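Local coordinates for endoglucanase E-5 (Thermobifida fusca, PDB 2CKS), which hydrolyses internal beta-1,4-glucosidic linkages in cellulose, lichenin and cereal beta-D-glucans through its family 5 catalytic domain, at residues G93-V98 with N131-I136. Numbering follows the deposited sequence.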
loop_
_atom_site.group_PDB
_atom_site.type_symbol
_atom_site.label_atom_id
_atom_site.label_comp_id
_atom_site.label_asym_id
_atom_site.label_seq_id
_atom_site.Cartn_x
_atom_site.Cartn_y
_atom_site.Cartn_z
ATOM N N GLY A 93 -13.965 -6.918 7.423
ATOM C CA GLY A 93 -13.968 -7.631 6.161
ATOM C C GLY A 93 -13.000 -7.125 5.124
ATOM O O GLY A 93 -13.184 -7.383 3.931
ATOM N N LEU A 94 -11.967 -6.420 5.574
ATOM C CA LEU A 94 -10.961 -5.831 4.692
ATOM C C LEU A 94 -9.674 -6.633 4.623
ATOM O O LEU A 94 -9.212 -7.174 5.630
ATOM C CB LEU A 94 -10.588 -4.436 5.179
ATOM C CG LEU A 94 -11.712 -3.418 5.291
ATOM C CD1 LEU A 94 -11.186 -2.152 5.975
ATOM C CD2 LEU A 94 -12.267 -3.135 3.919
ATOM N N TYR A 95 -9.088 -6.679 3.435
ATOM C CA TYR A 95 -7.691 -7.058 3.296
ATOM C C TYR A 95 -6.845 -5.975 3.928
ATOM O O TYR A 95 -7.259 -4.821 4.025
ATOM C CB TYR A 95 -7.317 -7.276 1.827
ATOM C CG TYR A 95 -8.009 -8.503 1.302
ATOM C CD1 TYR A 95 -9.252 -8.426 0.688
ATOM C CD2 TYR A 95 -7.445 -9.753 1.473
ATOM C CE1 TYR A 95 -9.901 -9.565 0.246
ATOM C CE2 TYR A 95 -8.093 -10.889 1.045
ATOM C CZ TYR A 95 -9.305 -10.795 0.426
ATOM O OH TYR A 95 -9.975 -11.920 0.000
ATOM N N VAL A 96 -5.669 -6.359 4.395
ATOM C CA VAL A 96 -4.781 -5.428 5.067
ATOM C C VAL A 96 -3.394 -5.543 4.491
ATOM O O VAL A 96 -2.878 -6.654 4.362
ATOM C CB VAL A 96 -4.676 -5.728 6.557
ATOM C CG1 VAL A 96 -3.788 -4.682 7.237
ATOM C CG2 VAL A 96 -6.029 -5.730 7.174
ATOM N N ILE A 97 -2.795 -4.409 4.141
ATOM C CA ILE A 97 -1.379 -4.368 3.815
ATOM C C ILE A 97 -0.639 -3.787 4.999
ATOM O O ILE A 97 -0.942 -2.682 5.435
ATOM C CB ILE A 97 -1.117 -3.496 2.590
ATOM C CG1 ILE A 97 -1.891 -4.037 1.396
ATOM C CG2 ILE A 97 0.389 -3.418 2.318
ATOM C CD1 ILE A 97 -1.809 -3.171 0.170
ATOM N N VAL A 98 0.333 -4.532 5.516
ATOM C CA VAL A 98 1.186 -4.050 6.588
ATOM C C VAL A 98 2.381 -3.383 5.933
ATOM O O VAL A 98 3.212 -4.056 5.318
ATOM C CB VAL A 98 1.632 -5.198 7.487
ATOM C CG1 VAL A 98 2.571 -4.702 8.591
ATOM C CG2 VAL A 98 0.401 -5.903 8.069
ATOM N N ASN A 131 -5.942 -12.742 4.941
ATOM C CA ASN A 131 -6.251 -11.436 4.368
ATOM C C ASN A 131 -5.168 -10.390 4.573
ATOM O O ASN A 131 -5.390 -9.215 4.296
ATOM C CB ASN A 131 -7.574 -10.907 4.957
ATOM C CG ASN A 131 -7.482 -10.641 6.453
ATOM O OD1 ASN A 131 -7.076 -11.510 7.221
ATOM N ND2 ASN A 131 -7.860 -9.434 6.876
ATOM N N VAL A 132 -4.005 -10.821 5.040
ATOM C CA VAL A 132 -2.900 -9.921 5.348
ATOM C C VAL A 132 -1.798 -10.094 4.298
ATOM O O VAL A 132 -1.380 -11.218 4.003
ATOM C CB VAL A 132 -2.343 -10.212 6.750
ATOM C CG1 VAL A 132 -1.236 -9.241 7.106
ATOM C CG2 VAL A 132 -3.463 -10.143 7.799
ATOM N N LEU A 133 -1.373 -8.971 3.719
ATOM C CA LEU A 133 -0.258 -8.884 2.781
ATOM C C LEU A 133 0.831 -8.035 3.452
ATOM O O LEU A 133 0.537 -7.119 4.215
ATOM C CB LEU A 133 -0.693 -8.207 1.481
ATOM C CG LEU A 133 -1.770 -8.894 0.638
ATOM C CD1 LEU A 133 -3.163 -8.622 1.176
ATOM C CD2 LEU A 133 -1.670 -8.447 -0.821
ATOM N N TYR A 134 2.087 -8.345 3.170
ATOM C CA TYR A 134 3.227 -7.708 3.833
ATOM C C TYR A 134 4.004 -6.856 2.854
ATOM O O TYR A 134 4.505 -7.368 1.864
ATOM C CB TYR A 134 4.157 -8.781 4.408
ATOM C CG TYR A 134 3.495 -9.649 5.440
ATOM C CD1 TYR A 134 3.555 -9.320 6.769
ATOM C CD2 TYR A 134 2.784 -10.782 5.081
ATOM C CE1 TYR A 134 2.949 -10.102 7.725
ATOM C CE2 TYR A 134 2.169 -11.566 6.043
ATOM C CZ TYR A 134 2.258 -11.219 7.359
ATOM O OH TYR A 134 1.643 -11.992 8.318
ATOM N N GLU A 135 4.105 -5.562 3.123
ATOM C CA GLU A 135 4.841 -4.634 2.269
ATOM C C GLU A 135 6.142 -4.288 2.990
ATOM O O GLU A 135 6.143 -3.522 3.944
ATOM C CB GLU A 135 4.007 -3.383 1.992
ATOM C CG GLU A 135 4.702 -2.355 1.103
ATOM C CD GLU A 135 3.804 -1.201 0.697
ATOM O OE1 GLU A 135 4.238 -0.394 -0.153
ATOM O OE2 GLU A 135 2.663 -1.105 1.210
ATOM N N ILE A 136 7.250 -4.849 2.524
ATOM C CA ILE A 136 8.484 -4.885 3.325
ATOM C C ILE A 136 9.406 -3.659 3.208
ATOM O O ILE A 136 10.339 -3.522 3.997
ATOM C CB ILE A 136 9.277 -6.177 3.047
ATOM C CG1 ILE A 136 9.656 -6.276 1.566
ATOM C CG2 ILE A 136 8.477 -7.389 3.518
ATOM C CD1 ILE A 136 10.676 -7.348 1.272
#
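Val98 and Val132 meet by single branches: CG2 of Val98 reaches CG1 of Val132 at 3.8 Å, diagonally across two adjacent parallel strands, 95-101 and 132-135. The same CG1 also rests 4.0 Å above the ring plane of Tyr134, toward the rim, so one methyl serves as the bump between a neighbouring valine and an aromatic face. Val96, Val98, Val132 and Tyr134 share this outward side of the sheet, where helices 75-90 and 112-126 cover it. On the inward side, Ile97 and Glu135 fit together. CG2 of Ile97, anti to the backbone N, lies in the angle of the extended glutamate chain, touching CB at 3.6 Å and the carboxylate OE2 at 3.4 Å. That carboxylate is gripped beyond the contact, OE2 by a salt bridge to Arg61 and OE1 by a hydrogen bond to Thr230. Leu133 lies beside Ile97, its CB against CG1 of the isoleucine at 4.3 Å.

Between the two layers the backbones are joined by four hydrogen bonds in parallel register: Val96 N to Asn131 O, Leu133 N to Val96 O, Val98 N to Leu133 O and Glu135 N to Val98 O. Just before strand 132-135, the Asn131 side chain adds a fifth bond. With CG between the backbone N and the carbonyl carbon (chi1 65°), its amide ND2 reaches Leu94 O at 2.9 Å, and Thr90 is a second partner. Its CB packs against the CD2-CE2 side of the Tyr95 ring, 3.7 Å from CD2, with ring and amide planes 56° apart. With helix 112-126 as the connection, this is a beta-alpha-beta unit of the (beta/alpha)8 TIM barrel of family 5 glycosidases, and Glu135, at the C-terminal end of strand 132-135, sits near the probable nucleophile Glu231 and proton donor Glu139.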